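Local structure of mannose-specific lectin 3 chain 1 (Crocus vernus, 3MEZ) at residues D14-L17 against A22-V25; G39-N44 against P72-P77; S43-R48 against L62-A67. The protein probably binds mannose, as one of the two kinds of bulb-type lectin chain that assemble into a heterotetrameric crocus lectin. All coordinates share one frame; numbering follows the deposited sequence.

Contact 1: D14-L17 against A22-V25; sequences DNQL and AAFV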
loop_
_atom_site.group_PDB
_atom_site.type_symbol
_atom_site.label_atom_id
_atom_site.label_comp_id
_atom_site.label_asym_id
_atom_site.label_seq_id
_atom_site.Cartn_x
_atom_site.Cartn_y
_atom_site.Cartn_z
ATOM N N ASP A 14 0.291 11.123 -33.098
ATOM C CA ASP A 14 -0.820 11.593 -32.318
ATOM C C ASP A 14 -1.441 10.574 -31.359
ATOM O O ASP A 14 -2.560 10.678 -30.994
ATOM C CB ASP A 14 -1.859 12.244 -33.187
ATOM C CG ASP A 14 -1.491 13.634 -33.556
ATOM O OD1 ASP A 14 -0.904 14.312 -32.747
ATOM O OD2 ASP A 14 -1.766 14.021 -34.657
ATOM N N ASN A 15 -0.662 9.598 -30.960
ATOM C CA ASN A 15 -1.035 8.685 -29.917
ATOM C C ASN A 15 -0.130 8.946 -28.722
ATOM O O ASN A 15 0.801 9.639 -28.843
ATOM C CB ASN A 15 -0.901 7.243 -30.329
ATOM C CG ASN A 15 -1.911 6.818 -31.349
ATOM O OD1 ASN A 15 -2.015 5.670 -31.655
ATOM N ND2 ASN A 15 -2.619 7.728 -31.874
ATOM N N GLN A 16 -0.464 8.373 -27.577
ATOM C CA GLN A 16 0.209 8.646 -26.329
ATOM C C GLN A 16 0.099 7.531 -25.315
ATOM O O GLN A 16 -0.803 6.758 -25.382
ATOM C CB GLN A 16 -0.344 9.920 -25.728
ATOM C CG GLN A 16 -1.780 9.844 -25.357
ATOM C CD GLN A 16 -2.495 11.143 -25.486
ATOM O OE1 GLN A 16 -2.936 11.711 -24.520
ATOM N NE2 GLN A 16 -2.647 11.591 -26.673
ATOM N N LEU A 17 1.057 7.489 -24.398
ATOM C CA LEU A 17 0.912 6.890 -23.089
ATOM C C LEU A 17 0.104 7.818 -22.182
ATOM O O LEU A 17 0.169 8.997 -22.315
ATOM C CB LEU A 17 2.244 6.594 -22.446
ATOM C CG LEU A 17 3.236 5.702 -23.143
ATOM C CD1 LEU A 17 4.463 5.473 -22.255
ATOM C CD2 LEU A 17 2.570 4.422 -23.598
ATOM N N ALA A 22 -1.434 12.406 -16.461
ATOM C CA ALA A 22 -0.228 12.499 -17.230
ATOM C C ALA A 22 -0.436 11.907 -18.616
ATOM O O ALA A 22 -1.116 10.945 -18.749
ATOM C CB ALA A 22 0.825 11.794 -16.542
ATOM N N ALA A 23 0.176 12.532 -19.623
ATOM C CA ALA A 23 0.257 12.053 -21.003
ATOM C C ALA A 23 1.668 12.185 -21.605
ATOM O O ALA A 23 2.279 13.190 -21.387
ATOM C CB ALA A 23 -0.676 12.802 -21.857
ATOM N N PHE A 24 2.119 11.198 -22.364
ATOM C CA PHE A 24 3.403 11.241 -23.076
ATOM C C PHE A 24 3.086 11.067 -24.534
ATOM O O PHE A 24 2.821 9.997 -24.990
ATOM C CB PHE A 24 4.318 10.125 -22.559
ATOM C CG PHE A 24 5.791 10.182 -22.992
ATOM C CD1 PHE A 24 6.396 9.063 -23.481
ATOM C CD2 PHE A 24 6.580 11.281 -22.813
ATOM C CE1 PHE A 24 7.698 9.066 -23.832
ATOM C CE2 PHE A 24 7.885 11.273 -23.179
ATOM C CZ PHE A 24 8.435 10.185 -23.681
ATOM N N VAL A 25 3.129 12.158 -25.258
ATOM C CA VAL A 25 2.544 12.188 -26.555
ATOM C C VAL A 25 3.477 12.405 -27.750
ATOM O O VAL A 25 4.207 13.317 -27.809
ATOM C CB VAL A 25 1.206 13.059 -26.588
ATOM C CG1 VAL A 25 1.055 13.958 -25.407
ATOM C CG2 VAL A 25 0.989 13.738 -27.838
#
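Ala23, early in the second strand of a β-hairpin, lies against Leu17 and Gln16 of the first. Its CA-H approaches Leu17 O at 3.3 Å, while its methyl CB meets Gln16 OE1 at 3.7 Å. Gln16 gets there by a bent chain: CG sits between the backbone N and the carbonyl carbon (chi1 64°), and a further kink at chi2 carries the amide along the neighbouring strand.

Phe24 follows and supplies both backbone bonds between 14-17 and 22-25. Its N donates to Leu17 O at 2.9 Å in a nearly straight bond (166° at the hydrogen), and its O receives Leu17 N at 3.1 Å in a more bent one (138°). The same carbonyl oxygen also has the CA-H of Gln16 close by, at 3.2 Å. On the face shared by this antiparallel hydrogen-bonded pair, Leu17 CB and Phe24 CB are 4.1 Å apart; beyond them the phenyl ring, with Leu17 CD1 obliquely beside it, extends away from strand 16-17 to pack on Leu32 and Leu34, while Leu17 reaches Leu91.

Val25 pairs with Gln16 across a non-hydrogen-bonded position and turns to the other face. The two side chains run side by side in the same direction, their CB atoms 3.6 Å apart.

The two faces therefore differ in chemistry. Leu17 and Phe24 send hydrocarbon into the interior, whereas Gln16, Ala23 and Val25 form a partly exposed surface on which an amide lies over aliphatic groups; the backbone pair between Leu17 and Phe24 ties the strands together where the side chains are buried.

Contact 2: G39-N44 against P72-P77; sequences GGFQSN and PVWVYP
Ser43 CB stands over the centre of one face of the Trp74 indole, 3.5 Å from the centroid of the five-membered ring and 18° off its normal, a CH-pi contact. The opposite face carries Tyr76 CB near the rim, so the indole is held between the serine methylene and the next side chain but one of its own strand. Phe41 comes to the same indole from another side: its CZ lies near the indole plane, 4.2 Å from CZ2 at the edge of Trp74. That phenyl edge also points at the face of Tyr76 in an edge-to-face pair, with centroids 5.5 Å apart and planes at 74°. Phe41, Trp74 and Tyr76 all have CG anti to the backbone N (chi1 176° in Trp74), which extends the rings from one sheet toward the other.

Trp109 of the chain 2 subunit makes a further edge-to-face pair with Tyr76. Three aromatic rings and a serine methylene thus join strand 41-42 and the residue after it to strand 74-76, each strand outermost in its four-stranded sheet within this chain. From strand 32-35, Leu34 packs on Phe41 and Leu32 on Trp74; at the start of strand 74-76 a classic β-bulge sets both Val73 and Trp74 against Ile64 of strand 62-65.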
loop_
_atom_site.group_PDB
_atom_site.type_symbol
_atom_site.label_atom_id
_atom_site.label_comp_id
_atom_site.label_asym_id
_atom_site.label_seq_id
_atom_site.Cartn_x
_atom_site.Cartn_y
_atom_site.Cartn_z
ATOM N N GLY A 39 6.516 19.045 -13.719
ATOM C CA GLY A 39 7.721 19.285 -14.437
ATOM C C GLY A 39 7.679 18.399 -15.652
ATOM O O GLY A 39 7.680 17.203 -15.537
ATOM N N GLY A 40 7.618 19.035 -16.799
ATOM C CA GLY A 40 7.464 18.412 -18.078
ATOM C C GLY A 40 8.752 17.917 -18.659
ATOM O O GLY A 40 9.778 17.953 -18.050
ATOM N N PHE A 41 8.646 17.391 -19.854
ATOM C CA PHE A 41 9.763 16.889 -20.599
ATOM C C PHE A 41 9.346 16.918 -22.048
ATOM O O PHE A 41 8.216 16.676 -22.339
ATOM C CB PHE A 41 10.046 15.479 -20.137
ATOM C CG PHE A 41 11.108 14.771 -20.911
ATOM C CD1 PHE A 41 12.391 14.725 -20.444
ATOM C CD2 PHE A 41 10.822 14.151 -22.092
ATOM C CE1 PHE A 41 13.344 14.105 -21.150
ATOM C CE2 PHE A 41 11.794 13.530 -22.781
ATOM C CZ PHE A 41 13.052 13.508 -22.309
ATOM N N GLN A 42 10.273 17.247 -22.933
ATOM C CA GLN A 42 10.070 17.159 -24.367
ATOM C C GLN A 42 11.354 16.868 -25.117
ATOM O O GLN A 42 12.389 17.236 -24.687
ATOM C CB GLN A 42 9.374 18.382 -24.933
ATOM C CG GLN A 42 10.086 19.670 -24.803
ATOM C CD GLN A 42 9.321 20.841 -25.433
ATOM O OE1 GLN A 42 9.527 21.186 -26.589
ATOM N NE2 GLN A 42 8.458 21.455 -24.656
ATOM N N SER A 43 11.245 16.192 -26.234
ATOM C CA SER A 43 12.367 15.940 -27.105
ATOM C C SER A 43 12.912 17.212 -27.736
ATOM O O SER A 43 14.049 17.273 -28.147
ATOM C CB SER A 43 12.003 14.922 -28.183
ATOM O OG SER A 43 10.932 15.317 -28.950
ATOM N N ASN A 44 12.072 18.226 -27.799
ATOM C CA ASN A 44 12.320 19.409 -28.598
ATOM C C ASN A 44 12.540 19.164 -30.091
ATOM O O ASN A 44 13.429 19.687 -30.663
ATOM C CB ASN A 44 13.454 20.233 -28.001
ATOM C CG ASN A 44 13.333 21.711 -28.292
ATOM O OD1 ASN A 44 12.550 22.147 -29.120
ATOM N ND2 ASN A 44 14.132 22.488 -27.616
ATOM N N PRO A 72 17.133 7.984 -37.178
ATOM C CA PRO A 72 16.177 8.518 -36.229
ATOM C C PRO A 72 16.321 10.010 -36.070
ATOM O O PRO A 72 17.358 10.545 -36.218
ATOM C CB PRO A 72 16.553 7.830 -34.927
ATOM C CG PRO A 72 17.288 6.700 -35.291
ATOM C CD PRO A 72 17.868 6.868 -36.617
ATOM N N VAL A 73 15.222 10.661 -35.845
ATOM C CA VAL A 73 15.180 12.033 -35.517
ATOM C C VAL A 73 15.799 12.391 -34.169
ATOM O O VAL A 73 16.304 13.462 -34.007
ATOM C CB VAL A 73 13.731 12.504 -35.582
ATOM C CG1 VAL A 73 13.643 13.884 -35.186
ATOM C CG2 VAL A 73 13.257 12.345 -36.971
ATOM N N TRP A 74 15.646 11.521 -33.190
ATOM C CA TRP A 74 16.089 11.781 -31.839
ATOM C C TRP A 74 16.299 10.447 -31.160
ATOM O O TRP A 74 15.616 9.532 -31.415
ATOM C CB TRP A 74 15.027 12.640 -31.159
ATOM C CG TRP A 74 15.137 13.023 -29.725
ATOM C CD1 TRP A 74 15.797 14.071 -29.207
ATOM C CD2 TRP A 74 14.457 12.424 -28.656
ATOM N NE1 TRP A 74 15.612 14.133 -27.869
ATOM C CE2 TRP A 74 14.784 13.127 -27.507
ATOM C CE3 TRP A 74 13.602 11.335 -28.547
ATOM C CZ2 TRP A 74 14.307 12.777 -26.290
ATOM C CZ3 TRP A 74 13.162 10.993 -27.342
ATOM C CH2 TRP A 74 13.482 11.724 -26.230
ATOM N N VAL A 75 17.301 10.357 -30.319
ATOM C CA VAL A 75 17.557 9.169 -29.529
ATOM C C VAL A 75 17.799 9.567 -28.109
ATOM O O VAL A 75 18.494 10.495 -27.893
ATOM C CB VAL A 75 18.758 8.406 -30.044
ATOM C CG1 VAL A 75 19.069 7.327 -29.117
ATOM C CG2 VAL A 75 18.482 7.869 -31.411
ATOM N N TYR A 76 17.178 8.901 -27.158
ATOM C CA TYR A 76 17.307 9.297 -25.771
ATOM C C TYR A 76 17.279 8.122 -24.782
ATOM O O TYR A 76 16.465 7.282 -24.874
ATOM C CB TYR A 76 16.253 10.347 -25.413
ATOM C CG TYR A 76 16.538 11.106 -24.156
ATOM C CD1 TYR A 76 16.160 10.615 -22.940
ATOM C CD2 TYR A 76 17.206 12.298 -24.186
ATOM C CE1 TYR A 76 16.426 11.284 -21.810
ATOM C CE2 TYR A 76 17.493 12.956 -23.062
ATOM C CZ TYR A 76 17.096 12.451 -21.875
ATOM O OH TYR A 76 17.369 13.102 -20.743
ATOM N N PRO A 77 18.202 8.082 -23.848
ATOM C CA PRO A 77 19.299 9.023 -23.751
ATOM C C PRO A 77 20.265 8.845 -24.928
ATOM O O PRO A 77 20.242 7.894 -25.633
ATOM C CB PRO A 77 20.000 8.593 -22.472
ATOM C CG PRO A 77 19.023 7.882 -21.738
ATOM C CD PRO A 77 18.123 7.238 -22.672
#

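Contact 3: S43-R48 against L62-A67; sequences SNTHGR and LEIHSA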
loop_
_atom_site.group_PDB
_atom_site.type_symbol
_atom_site.label_atom_id
_atom_site.label_comp_id
_atom_site.label_asym_id
_atom_site.label_seq_id
_atom_site.Cartn_x
_atom_site.Cartn_y
_atom_site.Cartn_z
ATOM N N SER A 43 11.245 16.192 -26.234
ATOM C CA SER A 43 12.367 15.940 -27.105
ATOM C C SER A 43 12.912 17.212 -27.736
ATOM O O SER A 43 14.049 17.273 -28.147
ATOM C CB SER A 43 12.003 14.922 -28.183
ATOM O OG SER A 43 10.932 15.317 -28.950
ATOM N N ASN A 44 12.072 18.226 -27.799
ATOM C CA ASN A 44 12.320 19.409 -28.598
ATOM C C ASN A 44 12.540 19.164 -30.091
ATOM O O ASN A 44 13.429 19.687 -30.663
ATOM C CB ASN A 44 13.454 20.233 -28.001
ATOM C CG ASN A 44 13.333 21.711 -28.292
ATOM O OD1 ASN A 44 12.550 22.147 -29.120
ATOM N ND2 ASN A 44 14.132 22.488 -27.616
ATOM N N THR A 45 11.705 18.354 -30.702
ATOM C CA THR A 45 11.886 18.002 -32.093
ATOM C C THR A 45 10.814 18.554 -33.034
ATOM O O THR A 45 10.516 17.963 -34.029
ATOM C CB THR A 45 12.159 16.486 -32.290
ATOM O OG1 THR A 45 11.139 15.717 -31.698
ATOM C CG2 THR A 45 13.445 16.105 -31.670
ATOM N N HIS A 46 10.246 19.702 -32.681
ATOM C CA HIS A 46 9.161 20.269 -33.436
ATOM C C HIS A 46 9.636 20.558 -34.816
ATOM O O HIS A 46 10.666 21.122 -34.990
ATOM C CB HIS A 46 8.644 21.571 -32.811
ATOM C CG HIS A 46 7.793 22.374 -33.742
ATOM N ND1 HIS A 46 6.424 22.403 -33.659
ATOM C CD2 HIS A 46 8.115 23.149 -34.798
ATOM C CE1 HIS A 46 5.937 23.154 -34.625
ATOM N NE2 HIS A 46 6.943 23.616 -35.334
ATOM N N GLY A 47 8.895 20.098 -35.801
ATOM C CA GLY A 47 9.191 20.348 -37.186
ATOM C C GLY A 47 10.376 19.578 -37.725
ATOM O O GLY A 47 10.828 19.833 -38.810
ATOM N N ARG A 48 10.888 18.640 -36.963
ATOM C CA ARG A 48 12.073 17.925 -37.373
ATOM C C ARG A 48 11.713 16.747 -38.234
ATOM O O ARG A 48 12.550 16.015 -38.661
ATOM C CB ARG A 48 12.921 17.491 -36.177
ATOM C CG ARG A 48 13.609 18.623 -35.440
ATOM C CD ARG A 48 15.003 18.251 -34.930
ATOM N NE ARG A 48 15.512 19.163 -33.896
ATOM C CZ ARG A 48 16.273 18.831 -32.850
ATOM N NH1 ARG A 48 16.662 17.575 -32.644
ATOM N NH2 ARG A 48 16.661 19.770 -31.994
ATOM N N LEU A 62 14.647 5.446 -26.238
ATOM C CA LEU A 62 13.555 5.825 -27.110
ATOM C C LEU A 62 14.143 6.325 -28.405
ATOM O O LEU A 62 15.126 6.962 -28.370
ATOM C CB LEU A 62 12.688 6.917 -26.478
ATOM C CG LEU A 62 11.835 6.551 -25.279
ATOM C CD1 LEU A 62 11.193 7.751 -24.771
ATOM C CD2 LEU A 62 10.847 5.551 -25.681
ATOM N N GLU A 63 13.537 6.016 -29.527
ATOM C CA GLU A 63 13.912 6.516 -30.823
ATOM C C GLU A 63 12.728 7.137 -31.548
ATOM O O GLU A 63 11.758 6.484 -31.751
ATOM C CB GLU A 63 14.439 5.379 -31.697
ATOM C CG GLU A 63 15.460 4.466 -31.061
ATOM C CD GLU A 63 16.137 3.530 -32.046
ATOM O OE1 GLU A 63 17.155 2.967 -31.716
ATOM O OE2 GLU A 63 15.665 3.389 -33.150
ATOM N N ILE A 64 12.832 8.380 -31.957
ATOM C CA ILE A 64 11.836 9.002 -32.818
ATOM C C ILE A 64 12.256 8.827 -34.260
ATOM O O ILE A 64 13.350 9.169 -34.615
ATOM C CB ILE A 64 11.620 10.508 -32.495
ATOM C CG1 ILE A 64 11.118 10.709 -31.071
ATOM C CG2 ILE A 64 10.686 11.116 -33.438
ATOM C CD1 ILE A 64 11.013 12.115 -30.668
ATOM N N HIS A 65 11.371 8.267 -35.066
ATOM C CA HIS A 65 11.597 8.015 -36.492
ATOM C C HIS A 65 10.641 8.787 -37.358
ATOM O O HIS A 65 9.505 8.913 -37.043
ATOM C CB HIS A 65 11.435 6.562 -36.839
ATOM C CG HIS A 65 12.555 5.696 -36.396
ATOM N ND1 HIS A 65 12.542 5.019 -35.204
ATOM C CD2 HIS A 65 13.714 5.372 -36.993
ATOM C CE1 HIS A 65 13.644 4.320 -35.085
ATOM N NE2 HIS A 65 14.369 4.516 -36.156
ATOM N N SER A 66 11.137 9.270 -38.476
ATOM C CA SER A 66 10.398 10.119 -39.368
ATOM C C SER A 66 10.051 9.405 -40.642
ATOM O O SER A 66 10.624 8.422 -40.967
ATOM C CB SER A 66 11.205 11.354 -39.700
ATOM O OG SER A 66 10.493 12.183 -40.555
ATOM N N ALA A 67 9.059 9.908 -41.334
ATOM C CA ALA A 67 8.566 9.295 -42.545
ATOM C C ALA A 67 9.604 9.294 -43.645
ATOM O O ALA A 67 9.731 8.370 -44.383
ATOM C CB ALA A 67 7.323 9.974 -42.996
#
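Ser43 OG is gripped from several sides: it accepts from Leu32 N, and its single proton has two acceptors in reach, Thr45 OG1 at 2.8 Å and Asn31 OD1. The pair of hydroxyls rests against the end of Ile64. Thr45 OG1 gives its own proton to the backbone O of Cys30, a residue disulfide-bonded to Cys52. These buried polar atoms are therefore satisfied within the loop, by Cys30 and Asn31 and by the first residue of strand 32-35, and what they offer Ile64 is van der Waals contact.

Ile64 meets them with a single atom. Its CD1 lies 3.6 Å from Ser43 OG and 3.7 Å from Thr45 OG1, with Ser43 CB a little further off at 3.9 Å. The isoleucine reaches this far because its longer branch is extended, CD1 anti to CA (chi2 175°). With chi1 of Thr45 at 55°, OG1 is tucked in over its own backbone, which brings it to the serine oxygen and to the isoleucine methyl together.

Beyond Thr45 the chain folds back in a type II β-turn to Arg48, closed by Arg48 N to Thr45 O at 3.0 Å. Gly47 takes the third position of this turn with a positive phi of 73°. Trp74 of the adjoining strand also packs on Ile64, and touches both Ser43 and Thr45 as well.

Here a loop leaving one sheet is seated on the inward face of another, with a hydroxyl network backing an apolar core residue. Such packing between successive antiparallel sheets belongs to the β-prism II fold of bulb-type (monocot mannose-binding) lectins.

All three contacts lie within the bulb-type lectin domain. Contact 1 closes first along the chain, forming the hairpin at the outer edge of one four-stranded sheet; contacts 2 and 3 start later from overlapping segments that share Ser43 and Asn44. Their centres are about 8 Å apart, and strands 62-65 and 74-76 are neighbours in a second sheet. Contact 1 lies about 13 and 14 Å from them between centres, yet Phe24 touches both Phe41 of contact 2 and Leu62 of contact 3. The hairpin and the two intersheet contacts thus meet in one hydrophobic interior, whose flank at Tyr76 and Leu62 continues into the chain 2 subunit through its Trp109.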